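Local coordinates for protein oxalate biosynthetic component 1 (Burkholderia thailandensis, PDB 5IKY) that makes oxalate in a quorum sensing-dependent pathway, acting as a bifunctional enzyme with serine hydrolase and additional lyase activity, at residues 8-13 with 223-228; 273-278 with 308-313; 474-479 with 492-497. One frame throughout, in Å; residues are numbered along the deposited sequence.

From the N terminus, the chain first meets contact 1, which pairs strand 4-9 with strand 223-226 and closes a loop of 209 residues. Contact 2 then joins strands 275-278 and 310-313 across 29 residues, and contact 3 closes the short return from 474-479 to 492-497. The three follow one another in series, none nesting or crossing. Strand 223-226 also pairs with 275-278, so contacts 1 and 2 form one run of four neighbouring strands through the barrel. On the other flank of strand 4-9, A10 N bonds to V474 O, bringing contact 3 against contact 1. H227 of contact 1 and E477 of contact 3 share a magnesium ion.

Contact 1. Residues 8-13 with 223-228; sequences TAAPVG and VVHLHT. With MG (magnesium ion), chain B.
The backbones of T8 and A9 run parallel to V223 and V224, joined by A9 N to V223 O (2.8 Å) and H225 N to A9 O (2.6 Å); beyond A10 the direct pairing stops, and the segment returns to H227 at G13. T8 and V223 lie side by side on the barrel's inner face, with T8 OG1 3.8 Å from V223 CB. A9, V224 and L226 point the other way, toward helix 206-218. P11 continues that outer layer, its CG resting 3.9 Å from L226 CD2. Past the paired residues, water 1 bridges the two segments, accepting from V12 N and donating to H225 O.

H225, still on the strand, and H227, just past its end, both bring their rings near the magnesium. H227 has CG anti to its carbonyl carbon (chi1 -69°), which lays the ring under G13: G13 CA stands 3.8 Å from the ring centroid, a CH-pi contact over the face only 17° off the normal. N253 OD1 holds H227 ND1, fixing the ring's rotation and leaving NE2 to bind the magnesium at 2.3 Å. H225 NE2 lies farther from the metal, at 3.1 Å, while its CB packs 3.7 Å from A10 CB. Parallel barrel strands with the active site at their C-terminal ends are usual for TIM barrels; here that end holds the magnesium, which E477 and a water also bind.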
ATOM      1  N   THR A   8      -8.218 -13.391   0.295  1.00 42.61           N
ATOM      2  CA  THR A   8      -7.493 -13.719   1.512  1.00 46.08           C
ATOM      3  C   THR A   8      -6.133 -14.298   1.147  1.00 44.72           C
ATOM      4  O   THR A   8      -6.038 -15.177   0.290  1.00 51.01           O
ATOM      5  CB  THR A   8      -8.263 -14.728   2.388  1.00 57.64           C
ATOM      6  OG1 THR A   8      -9.534 -14.177   2.758  1.00 62.57           O
ATOM      7  CG2 THR A   8      -7.470 -15.061   3.644  1.00 43.85           C
ATOM      8  N   ALA A   9      -5.084 -13.794   1.787  1.00 44.60           N
ATOM      9  CA  ALA A   9      -3.735 -14.296   1.558  1.00 38.68           C
ATOM     10  C   ALA A   9      -3.246 -15.075   2.773  1.00 55.77           C
ATOM     11  O   ALA A   9      -3.314 -14.582   3.901  1.00 47.03           O
ATOM     12  CB  ALA A   9      -2.791 -13.153   1.241  1.00 37.94           C
ATOM     13  N   ALA A  10      -2.764 -16.291   2.535  1.00 47.38           N
ATOM     14  CA  ALA A  10      -2.275 -17.160   3.603  1.00 45.05           C
ATOM     15  C   ALA A  10      -0.812 -17.532   3.364  1.00 44.88           C
ATOM     16  O   ALA A  10      -0.519 -18.582   2.790  1.00 45.89           O
ATOM     17  CB  ALA A  10      -3.134 -18.408   3.702  1.00 38.04           C
ATOM     18  N   PRO A  11       0.111 -16.668   3.809  1.00 43.65           N
ATOM     19  CA  PRO A  11       1.534 -16.763   3.455  1.00 45.36           C
ATOM     20  C   PRO A  11       2.361 -17.811   4.208  1.00 47.03           C
ATOM     21  O   PRO A  11       3.474 -18.091   3.771  1.00 63.53           O
ATOM     22  CB  PRO A  11       2.057 -15.357   3.775  1.00 38.08           C
ATOM     23  CG  PRO A  11       1.169 -14.872   4.861  1.00 37.73           C
ATOM     24  CD  PRO A  11      -0.190 -15.441   4.569  1.00 38.60           C
ATOM     25  N   VAL A  12       1.854 -18.378   5.299  1.00 51.31           N
ATOM     26  CA  VAL A  12       2.694 -19.246   6.125  1.00 48.05           C
ATOM     27  C   VAL A  12       2.181 -20.680   6.213  1.00 47.79           C
ATOM     28  O   VAL A  12       2.811 -21.606   5.700  1.00 54.82           O
ATOM     29  CB  VAL A  12       2.837 -18.689   7.557  1.00 52.44           C
ATOM     30  CG1 VAL A  12       3.844 -19.516   8.345  1.00 54.11           C
ATOM     31  CG2 VAL A  12       3.269 -17.230   7.517  1.00 46.04           C
ATOM     32  N   GLY A  13       1.053 -20.866   6.886  1.00 54.55           N
ATOM     33  CA  GLY A  13       0.453 -22.181   6.993  1.00 41.22           C
ATOM     34  C   GLY A  13       1.115 -23.092   8.009  1.00 44.33           C
ATOM     35  O   GLY A  13       1.925 -22.650   8.826  1.00 49.24           O
ATOM     36  N   VAL A 223      -7.382  -9.526   3.202  1.00 42.44           N
ATOM     37  CA  VAL A 223      -7.220 -10.230   4.469  1.00 36.49           C
ATOM     38  C   VAL A 223      -5.918 -11.030   4.487  1.00 52.65           C
ATOM     39  O   VAL A 223      -5.526 -11.616   3.489  1.00 39.39           O
ATOM     40  CB  VAL A 223      -8.396 -11.183   4.742  1.00 40.03           C
ATOM     41  CG1 VAL A 223      -8.282 -11.791   6.130  1.00 39.79           C
ATOM     42  CG2 VAL A 223      -9.720 -10.446   4.594  1.00 43.16           C
ATOM     43  N   VAL A 224      -5.247 -11.068   5.628  1.00 42.02           N
ATOM     44  CA  VAL A 224      -4.037 -11.869   5.746  1.00 42.13           C
ATOM     45  C   VAL A 224      -4.231 -12.964   6.794  1.00 48.91           C
ATOM     46  O   VAL A 224      -4.414 -12.703   7.937  1.00 44.87           O
ATOM     47  CB  VAL A 224      -2.836 -11.008   6.093  1.00 40.47           C
ATOM     48  CG1 VAL A 224      -1.571 -11.825   6.103  1.00 53.58           C
ATOM     49  CG2 VAL A 224      -2.691  -9.864   5.118  1.00 48.51           C
ATOM     50  N   HIS A 225      -4.155 -14.216   6.367  1.00 56.50           N
ATOM     51  CA  HIS A 225      -4.207 -15.348   7.292  1.00 51.50           C
ATOM     52  C   HIS A 225      -2.823 -15.605   7.883  1.00 47.21           C
ATOM     53  O   HIS A 225      -1.936 -15.967   7.111  1.00 58.83           O
ATOM     54  CB  HIS A 225      -4.612 -16.666   6.647  1.00 77.43           C
ATOM     55  CG  HIS A 225      -5.179 -17.626   7.622  1.00 67.55           C
ATOM     56  ND1 HIS A 225      -4.644 -17.808   8.894  1.00106.25           N
ATOM     57  CD2 HIS A 225      -6.007 -18.652   7.398  1.00 84.93           C
ATOM     58  CE1 HIS A 225      -5.316 -18.796   9.476  1.00 67.32           C
ATOM     59  NE2 HIS A 225      -6.130 -19.327   8.590  1.00 83.69           N
ATOM     60  N   LEU A 226      -2.659 -15.596   9.211  1.00 47.46           N
ATOM     61  CA  LEU A 226      -1.313 -15.858   9.701  1.00 43.28           C
ATOM     62  C   LEU A 226      -1.136 -17.136  10.538  1.00 45.31           C
ATOM     63  O   LEU A 226      -2.017 -17.526  11.308  1.00 45.35           O
ATOM     64  CB  LEU A 226      -0.808 -14.652  10.472  1.00 45.16           C
ATOM     65  CG  LEU A 226      -0.605 -13.377   9.657  1.00 44.53           C
ATOM     66  CD1 LEU A 226      -0.132 -12.261  10.563  1.00 37.41           C
ATOM     67  CD2 LEU A 226       0.378 -13.597   8.510  1.00 41.76           C
ATOM     68  N   HIS A 227       0.028 -17.767  10.363  1.00 40.29           N
ATOM     69  CA  HIS A 227       0.538 -18.814  11.255  1.00 37.20           C
ATOM     70  C   HIS A 227       1.944 -18.439  11.742  1.00 47.96           C
ATOM     71  O   HIS A 227       2.594 -17.551  11.179  1.00 40.99           O
ATOM     72  CB  HIS A 227       0.628 -20.173  10.553  1.00 37.64           C
ATOM     73  CG  HIS A 227      -0.688 -20.802  10.223  1.00 47.60           C
ATOM     74  ND1 HIS A 227      -1.077 -22.019  10.740  1.00 43.94           N
ATOM     75  CD2 HIS A 227      -1.685 -20.409   9.395  1.00 60.88           C
ATOM     76  CE1 HIS A 227      -2.266 -22.340  10.260  1.00 53.88           C
ATOM     77  NE2 HIS A 227      -2.657 -21.379   9.443  1.00 65.78           N
ATOM     78  N   THR A 228       2.424 -19.133  12.769  1.00 37.59           N
ATOM     79  CA  THR A 228       3.822 -19.020  13.179  1.00 42.22           C
ATOM     80  C   THR A 228       4.437 -20.411  13.346  1.00 46.03           C
ATOM     81  O   THR A 228       3.721 -21.405  13.456  1.00 55.91           O
ATOM     82  CB  THR A 228       3.982 -18.224  14.490  1.00 40.72           C
ATOM     83  OG1 THR A 228       3.091 -18.743  15.485  1.00 41.01           O
ATOM     84  CG2 THR A 228       3.675 -16.751  14.261  1.00 37.40           C
TER
HETATM   85 MG    MG B1201      -4.602 -21.981   8.419  1.00 54.40          MG
HETATM   86  O   HOH W   1      -0.929 -18.617   6.489  1.00 46.83           O
HETATM   87  O   HOH W   2      -5.943 -22.428  10.576  1.00 65.98           O

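Contact 2. Residues 273-278 with 308-313; sequences SAILNL and PDVASF
N277 and V310 sit opposite each other on adjacent parallel strands, both pointing into the barrel. From N277 CB, 4.0 Å from V310 CB, the side chain runs with CG anti to the backbone N (chi1 -180°), and CG comes to 3.6 Å from V310 CG1. OD1 packs against the same methyl and also lies 3.3 Å from V310 O, an approach of two acceptors that carries no bond; ND2 donates to E348 OE1, two strands further round the barrel. That bond is consistent with the amide's orientation, and the V310 side chain crosses it obliquely.

Backbone bonds alternate along the pair: V310 N to L276 O, L278 N to V310 O and S312 N to L278 O. Ahead of them, the D309 carboxylate takes the place of a peptide carbonyl. Its OD2 accepts L276 N at 3.2 Å along an almost straight line (172°), using the lone pair away from OD1, and OD1 forms a salt bridge with R522. On the outward face, the L278 and P308 side chains cross at about a right angle, with L278 CG 3.8 Å from P308 CB.

The axes of strands 275-278 and 310-313 are inclined by 30°, and the S312 side chain ends up about 5 Å from the magnesium. Linked through helix 293-296, the two strands form a beta-alpha-beta unit of the TIM barrel.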
ATOM      1  N   SER A 273      -5.069  -0.761   7.597  1.00 51.43           N
ATOM      2  CA  SER A 273      -6.408  -1.180   7.188  1.00 42.38           C
ATOM      3  C   SER A 273      -6.509  -2.681   6.934  1.00 46.51           C
ATOM      4  O   SER A 273      -7.609  -3.229   6.860  1.00 49.59           O
ATOM      5  CB  SER A 273      -6.841  -0.415   5.937  1.00 37.21           C
ATOM      6  OG  SER A 273      -6.928   0.976   6.200  1.00 67.96           O
ATOM      7  N   ALA A 274      -5.362  -3.338   6.805  1.00 41.54           N
ATOM      8  CA  ALA A 274      -5.323  -4.768   6.522  1.00 50.43           C
ATOM      9  C   ALA A 274      -6.085  -5.561   7.573  1.00 44.15           C
ATOM     10  O   ALA A 274      -5.854  -5.401   8.770  1.00 50.52           O
ATOM     11  CB  ALA A 274      -3.881  -5.254   6.438  1.00 41.20           C
ATOM     12  N   ILE A 275      -7.003  -6.407   7.119  1.00 40.33           N
ATOM     13  CA  ILE A 275      -7.737  -7.279   8.022  1.00 38.52           C
ATOM     14  C   ILE A 275      -6.839  -8.450   8.401  1.00 40.20           C
ATOM     15  O   ILE A 275      -6.396  -9.210   7.542  1.00 44.65           O
ATOM     16  CB  ILE A 275      -9.050  -7.776   7.390  1.00 47.88           C
ATOM     17  CG1 ILE A 275      -9.997  -6.596   7.168  1.00 35.93           C
ATOM     18  CG2 ILE A 275      -9.715  -8.827   8.269  1.00 36.32           C
ATOM     19  CD1 ILE A 275     -11.239  -6.939   6.374  1.00 36.18           C
ATOM     20  N   LEU A 276      -6.560  -8.572   9.692  1.00 38.80           N
ATOM     21  CA  LEU A 276      -5.616  -9.567  10.180  1.00 35.39           C
ATOM     22  C   LEU A 276      -6.352 -10.765  10.757  1.00 45.11           C
ATOM     23  O   LEU A 276      -7.232 -10.628  11.612  1.00 38.06           O
ATOM     24  CB  LEU A 276      -4.684  -8.949  11.223  1.00 36.16           C
ATOM     25  CG  LEU A 276      -3.957  -7.699  10.718  1.00 44.09           C
ATOM     26  CD1 LEU A 276      -3.081  -7.076  11.799  1.00 42.62           C
ATOM     27  CD2 LEU A 276      -3.138  -8.022   9.477  1.00 40.01           C
ATOM     28  N   ASN A 277      -5.980 -11.943  10.273  1.00 46.60           N
ATOM     29  CA  ASN A 277      -6.637 -13.187  10.643  1.00 38.02           C
ATOM     30  C   ASN A 277      -5.612 -14.169  11.203  1.00 49.19           C
ATOM     31  O   ASN A 277      -4.744 -14.654  10.475  1.00 45.26           O
ATOM     32  CB  ASN A 277      -7.367 -13.765   9.424  1.00 35.79           C
ATOM     33  CG  ASN A 277      -8.089 -15.065   9.719  1.00 41.33           C
ATOM     34  OD1 ASN A 277      -8.056 -15.576  10.839  1.00 57.14           O
ATOM     35  ND2 ASN A 277      -8.768 -15.599   8.709  1.00 45.29           N
ATOM     36  N   LEU A 278      -5.705 -14.449  12.500  1.00 38.73           N
ATOM     37  CA  LEU A 278      -4.738 -15.327  13.153  1.00 46.45           C
ATOM     38  C   LEU A 278      -5.276 -16.742  13.309  1.00 46.38           C
ATOM     39  O   LEU A 278      -6.435 -16.949  13.670  1.00 50.06           O
ATOM     40  CB  LEU A 278      -4.336 -14.777  14.524  1.00 35.76           C
ATOM     41  CG  LEU A 278      -3.844 -13.330  14.592  1.00 50.16           C
ATOM     42  CD1 LEU A 278      -3.178 -13.072  15.933  1.00 37.39           C
ATOM     43  CD2 LEU A 278      -2.903 -12.999  13.441  1.00 39.05           C
ATOM     44  N   PRO A 308      -6.473  -8.485  16.782  1.00 47.34           N
ATOM     45  CA  PRO A 308      -6.728  -9.061  15.460  1.00 35.70           C
ATOM     46  C   PRO A 308      -8.223  -9.076  15.192  1.00 37.62           C
ATOM     47  O   PRO A 308      -9.011  -9.169  16.130  1.00 50.23           O
ATOM     48  CB  PRO A 308      -6.154 -10.480  15.563  1.00 35.42           C
ATOM     49  CG  PRO A 308      -6.002 -10.742  17.031  1.00 46.61           C
ATOM     50  CD  PRO A 308      -5.752  -9.415  17.667  1.00 41.68           C
ATOM     51  N   ASP A 309      -8.610  -8.965  13.929  1.00 42.10           N
ATOM     52  CA  ASP A 309     -10.015  -8.840  13.587  1.00 35.19           C
ATOM     53  C   ASP A 309     -10.693 -10.200  13.524  1.00 45.05           C
ATOM     54  O   ASP A 309     -11.865 -10.340  13.866  1.00 43.36           O
ATOM     55  CB  ASP A 309     -10.164  -8.109  12.257  1.00 45.21           C
ATOM     56  CG  ASP A 309      -9.418  -6.791  12.239  1.00 58.24           C
ATOM     57  OD1 ASP A 309      -9.977  -5.789  12.735  1.00 55.26           O
ATOM     58  OD2 ASP A 309      -8.271  -6.759  11.732  1.00 54.02           O
ATOM     59  N   VAL A 310      -9.947 -11.207  13.088  1.00 40.57           N
ATOM     60  CA  VAL A 310     -10.515 -12.526  12.859  1.00 36.73           C
ATOM     61  C   VAL A 310      -9.601 -13.620  13.404  1.00 39.07           C
ATOM     62  O   VAL A 310      -8.380 -13.493  13.353  1.00 43.82           O
ATOM     63  CB  VAL A 310     -10.773 -12.758  11.349  1.00 43.49           C
ATOM     64  CG1 VAL A 310     -11.296 -14.152  11.097  1.00 35.95           C
ATOM     65  CG2 VAL A 310     -11.753 -11.722  10.806  1.00 35.67           C
ATOM     66  N   ALA A 311     -10.193 -14.684  13.943  1.00 42.74           N
ATOM     67  CA  ALA A 311      -9.433 -15.853  14.373  1.00 40.61           C
ATOM     68  C   ALA A 311     -10.127 -17.149  13.943  1.00 41.25           C
ATOM     69  O   ALA A 311     -11.355 -17.221  13.893  1.00 45.69           O
ATOM     70  CB  ALA A 311      -9.228 -15.832  15.881  1.00 38.32           C
ATOM     71  N   SER A 312      -9.330 -18.167  13.636  1.00 43.81           N
ATOM     72  CA  SER A 312      -9.852 -19.452  13.183  1.00 41.73           C
ATOM     73  C   SER A 312     -10.720 -20.121  14.241  1.00 38.80           C
ATOM     74  O   SER A 312     -10.453 -20.031  15.440  1.00 49.90           O
ATOM     75  CB  SER A 312      -8.703 -20.382  12.788  1.00 37.26           C
ATOM     76  OG  SER A 312      -8.104 -19.949  11.583  1.00 70.29           O
ATOM     77  N   PHE A 313     -11.762 -20.802  13.779  1.00 42.19           N
ATOM     78  CA  PHE A 313     -12.729 -21.431  14.662  1.00 43.31           C
ATOM     79  C   PHE A 313     -13.348 -22.635  13.957  1.00 49.35           C
ATOM     80  O   PHE A 313     -13.977 -22.490  12.911  1.00 57.72           O
ATOM     81  CB  PHE A 313     -13.807 -20.421  15.071  1.00 43.08           C
ATOM     82  CG  PHE A 313     -14.735 -20.911  16.148  1.00 48.31           C
ATOM     83  CD1 PHE A 313     -14.380 -20.813  17.484  1.00 39.55           C
ATOM     84  CD2 PHE A 313     -15.969 -21.455  15.825  1.00 47.00           C
ATOM     85  CE1 PHE A 313     -15.234 -21.257  18.479  1.00 57.23           C
ATOM     86  CE2 PHE A 313     -16.828 -21.900  16.817  1.00 39.55           C
ATOM     87  CZ  PHE A 313     -16.459 -21.800  18.145  1.00 52.41           C
TER

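Contact 3. Residues 474-479 with 492-497; sequences VGLEDA and RKACGT. With MG (magnesium ion), chain B.
A494 meets L476 just after the strand residues R492 and K493, its CB 4.0 Å from L476 CD2. Those two leading residues stand clear of 474-479 and are held by other partners: R492 forms salt bridges with D484 and D499, while K493 NZ is weakly bonded to T138 and R198. After A494, the backbone N of C495 bonds to D499 OD2, and the chain passes through G496. The G496 backbone (phi 130°, psi 172°) is one in which a side chain would run into the preceding carbonyl. L476 CD2 also touches G496 C at 4.1 Å, while its CG lies near T497 OG1.

T497 ends the walk and makes the one polar link. Its OG1 lies beside its own backbone N, anti to the carbonyl carbon, and accepts a weak hydrogen bond from L476 N at 3.3 Å. The methyl branch, CG2, rests 3.7 Å from G475 CA. At G475 a CB would jam against V474 O and come to 3.6 Å from T497 OG1. T497 also touches P11, linking the loop after strand 4-9 to helix 497-510.

G475 O receives both D478 N and A479 N, each at 3.1 Å, so residues 476-478 wind into a helical turn. From it the extended side chain of E477 reaches out, and OE2 binds the magnesium at 2.4 Å. D478 is salt-bridged to R473. A turn following the eighth strand of a TIM barrel, backed by the sequence leading into helix 497-510, thus delivers one ligand to the metal site at the barrel's C-terminal mouth.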
ATOM      1  N   VAL A 474      -5.798 -17.600  -1.452  1.00 46.22           N
ATOM      2  CA  VAL A 474      -4.583 -18.192  -2.009  1.00 47.75           C
ATOM      3  C   VAL A 474      -3.419 -18.001  -1.036  1.00 48.48           C
ATOM      4  O   VAL A 474      -3.566 -17.356   0.002  1.00 50.28           O
ATOM      5  CB  VAL A 474      -4.209 -17.579  -3.375  1.00 51.83           C
ATOM      6  CG1 VAL A 474      -5.225 -17.963  -4.435  1.00 47.24           C
ATOM      7  CG2 VAL A 474      -4.084 -16.066  -3.269  1.00 40.31           C
ATOM      8  N   GLY A 475      -2.262 -18.559  -1.375  1.00 49.71           N
ATOM      9  CA  GLY A 475      -1.086 -18.417  -0.534  1.00 44.88           C
ATOM     10  C   GLY A 475      -0.239 -19.672  -0.491  1.00 50.19           C
ATOM     11  O   GLY A 475      -0.674 -20.742  -0.922  1.00 52.26           O
ATOM     12  N   LEU A 476       0.974 -19.545   0.038  1.00 49.97           N
ATOM     13  CA  LEU A 476       1.897 -20.673   0.103  1.00 40.48           C
ATOM     14  C   LEU A 476       1.380 -21.767   1.032  1.00 50.66           C
ATOM     15  O   LEU A 476       1.770 -22.927   0.910  1.00 47.28           O
ATOM     16  CB  LEU A 476       3.282 -20.210   0.552  1.00 40.43           C
ATOM     17  CG  LEU A 476       3.985 -19.230  -0.389  1.00 46.55           C
ATOM     18  CD1 LEU A 476       5.443 -19.059   0.004  1.00 54.81           C
ATOM     19  CD2 LEU A 476       3.864 -19.694  -1.830  1.00 41.96           C
ATOM     20  N   GLU A 477       0.500 -21.392   1.957  1.00 42.94           N
ATOM     21  CA  GLU A 477      -0.147 -22.361   2.835  1.00 46.61           C
ATOM     22  C   GLU A 477      -0.879 -23.435   2.038  1.00 43.08           C
ATOM     23  O   GLU A 477      -0.877 -24.609   2.410  1.00 65.06           O
ATOM     24  CB  GLU A 477      -1.125 -21.663   3.780  1.00 43.11           C
ATOM     25  CG  GLU A 477      -2.021 -22.618   4.556  1.00 64.94           C
ATOM     26  CD  GLU A 477      -2.715 -21.949   5.728  1.00 60.08           C
ATOM     27  OE1 GLU A 477      -2.493 -20.739   5.941  1.00 57.58           O
ATOM     28  OE2 GLU A 477      -3.475 -22.639   6.439  1.00 55.37           O
ATOM     29  N   ASP A 478      -1.493 -23.026   0.933  1.00 50.24           N
ATOM     30  CA  ASP A 478      -2.313 -23.929   0.133  1.00 52.63           C
ATOM     31  C   ASP A 478      -1.534 -24.538  -1.028  1.00 62.36           C
ATOM     32  O   ASP A 478      -1.613 -25.742  -1.274  1.00 74.85           O
ATOM     33  CB  ASP A 478      -3.546 -23.192  -0.398  1.00 63.25           C
ATOM     34  CG  ASP A 478      -4.380 -22.572   0.710  1.00 67.59           C
ATOM     35  OD1 ASP A 478      -4.315 -23.063   1.859  1.00 68.22           O
ATOM     36  OD2 ASP A 478      -5.108 -21.596   0.429  1.00 64.04           O
ATOM     37  N   ALA A 479      -0.785 -23.703  -1.741  1.00 59.89           N
ATOM     38  CA  ALA A 479      -0.036 -24.156  -2.908  1.00 47.15           C
ATOM     39  C   ALA A 479       1.306 -23.446  -3.010  1.00 55.13           C
ATOM     40  O   ALA A 479       1.418 -22.267  -2.677  1.00 61.37           O
ATOM     41  CB  ALA A 479      -0.847 -23.936  -4.174  1.00 57.16           C
ATOM     42  N   ARG A 492       5.418 -22.855 -12.335  1.00 52.77           N
ATOM     43  CA  ARG A 492       6.701 -22.660 -11.667  1.00 56.39           C
ATOM     44  C   ARG A 492       6.491 -22.432 -10.176  1.00 48.48           C
ATOM     45  O   ARG A 492       5.360 -22.288  -9.718  1.00 65.33           O
ATOM     46  CB  ARG A 492       7.453 -21.477 -12.272  1.00 49.17           C
ATOM     47  CG  ARG A 492       6.672 -20.184 -12.196  1.00 56.07           C
ATOM     48  CD  ARG A 492       7.505 -18.982 -12.603  1.00 54.49           C
ATOM     49  NE  ARG A 492       6.691 -17.771 -12.611  1.00 55.13           N
ATOM     50  CZ  ARG A 492       6.431 -17.038 -11.533  1.00 59.61           C
ATOM     51  NH1 ARG A 492       6.931 -17.388 -10.354  1.00 51.08           N
ATOM     52  NH2 ARG A 492       5.670 -15.956 -11.634  1.00 47.03           N
ATOM     53  N   LYS A 493       7.585 -22.399  -9.423  1.00 53.75           N
ATOM     54  CA  LYS A 493       7.516 -22.114  -7.995  1.00 46.38           C
ATOM     55  C   LYS A 493       7.065 -20.676  -7.774  1.00 55.95           C
ATOM     56  O   LYS A 493       7.538 -19.761  -8.449  1.00 66.72           O
ATOM     57  CB  LYS A 493       8.873 -22.347  -7.327  1.00 46.44           C
ATOM     58  CG  LYS A 493       8.792 -22.931  -5.929  1.00 53.17           C
ATOM     59  CD  LYS A 493       8.287 -24.363  -5.970  1.00 59.38           C
ATOM     60  CE  LYS A 493       8.363 -25.015  -4.601  1.00 62.51           C
ATOM     61  NZ  LYS A 493       7.908 -26.433  -4.637  1.00 66.41           N
ATOM     62  N   ALA A 494       6.146 -20.481  -6.834  1.00 53.47           N
ATOM     63  CA  ALA A 494       5.646 -19.149  -6.524  1.00 59.41           C
ATOM     64  C   ALA A 494       6.677 -18.371  -5.712  1.00 43.80           C
ATOM     65  O   ALA A 494       7.180 -18.861  -4.702  1.00 52.93           O
ATOM     66  CB  ALA A 494       4.324 -19.238  -5.773  1.00 43.42           C
ATOM     67  N   CYS A 495       6.980 -17.153  -6.151  1.00 43.92           N
ATOM     68  CA  CYS A 495       7.989 -16.326  -5.491  1.00 54.95           C
ATOM     69  C   CYS A 495       7.433 -15.639  -4.247  1.00 52.49           C
ATOM     70  O   CYS A 495       7.924 -14.591  -3.831  1.00 91.92           O
ATOM     71  CB  CYS A 495       8.540 -15.278  -6.466  1.00 62.01           C
ATOM     72  SG  CYS A 495       9.391 -15.954  -7.909  1.00164.04           S
ATOM     73  N   GLY A 496       6.414 -16.242  -3.651  1.00 48.58           N
ATOM     74  CA  GLY A 496       5.756 -15.670  -2.494  1.00 52.73           C
ATOM     75  C   GLY A 496       4.259 -15.661  -2.715  1.00 57.02           C
ATOM     76  O   GLY A 496       3.787 -15.954  -3.815  1.00 48.35           O
ATOM     77  N   THR A 497       3.508 -15.325  -1.672  1.00 48.01           N
ATOM     78  CA  THR A 497       2.056 -15.277  -1.768  1.00 46.21           C
ATOM     79  C   THR A 497       1.615 -14.148  -2.696  1.00 53.58           C
ATOM     80  O   THR A 497       0.647 -14.293  -3.448  1.00 50.11           O
ATOM     81  CB  THR A 497       1.415 -15.110  -0.375  1.00 55.75           C
ATOM     82  OG1 THR A 497       1.602 -16.316   0.373  1.00 52.50           O
ATOM     83  CG2 THR A 497      -0.074 -14.829  -0.487  1.00 43.96           C
TER
HETATM   84 MG    MG B1201      -4.602 -21.981   8.419  1.00 54.40          MG
HETATM   85  O   HOH W   2      -5.943 -22.428  10.576  1.00 65.98           O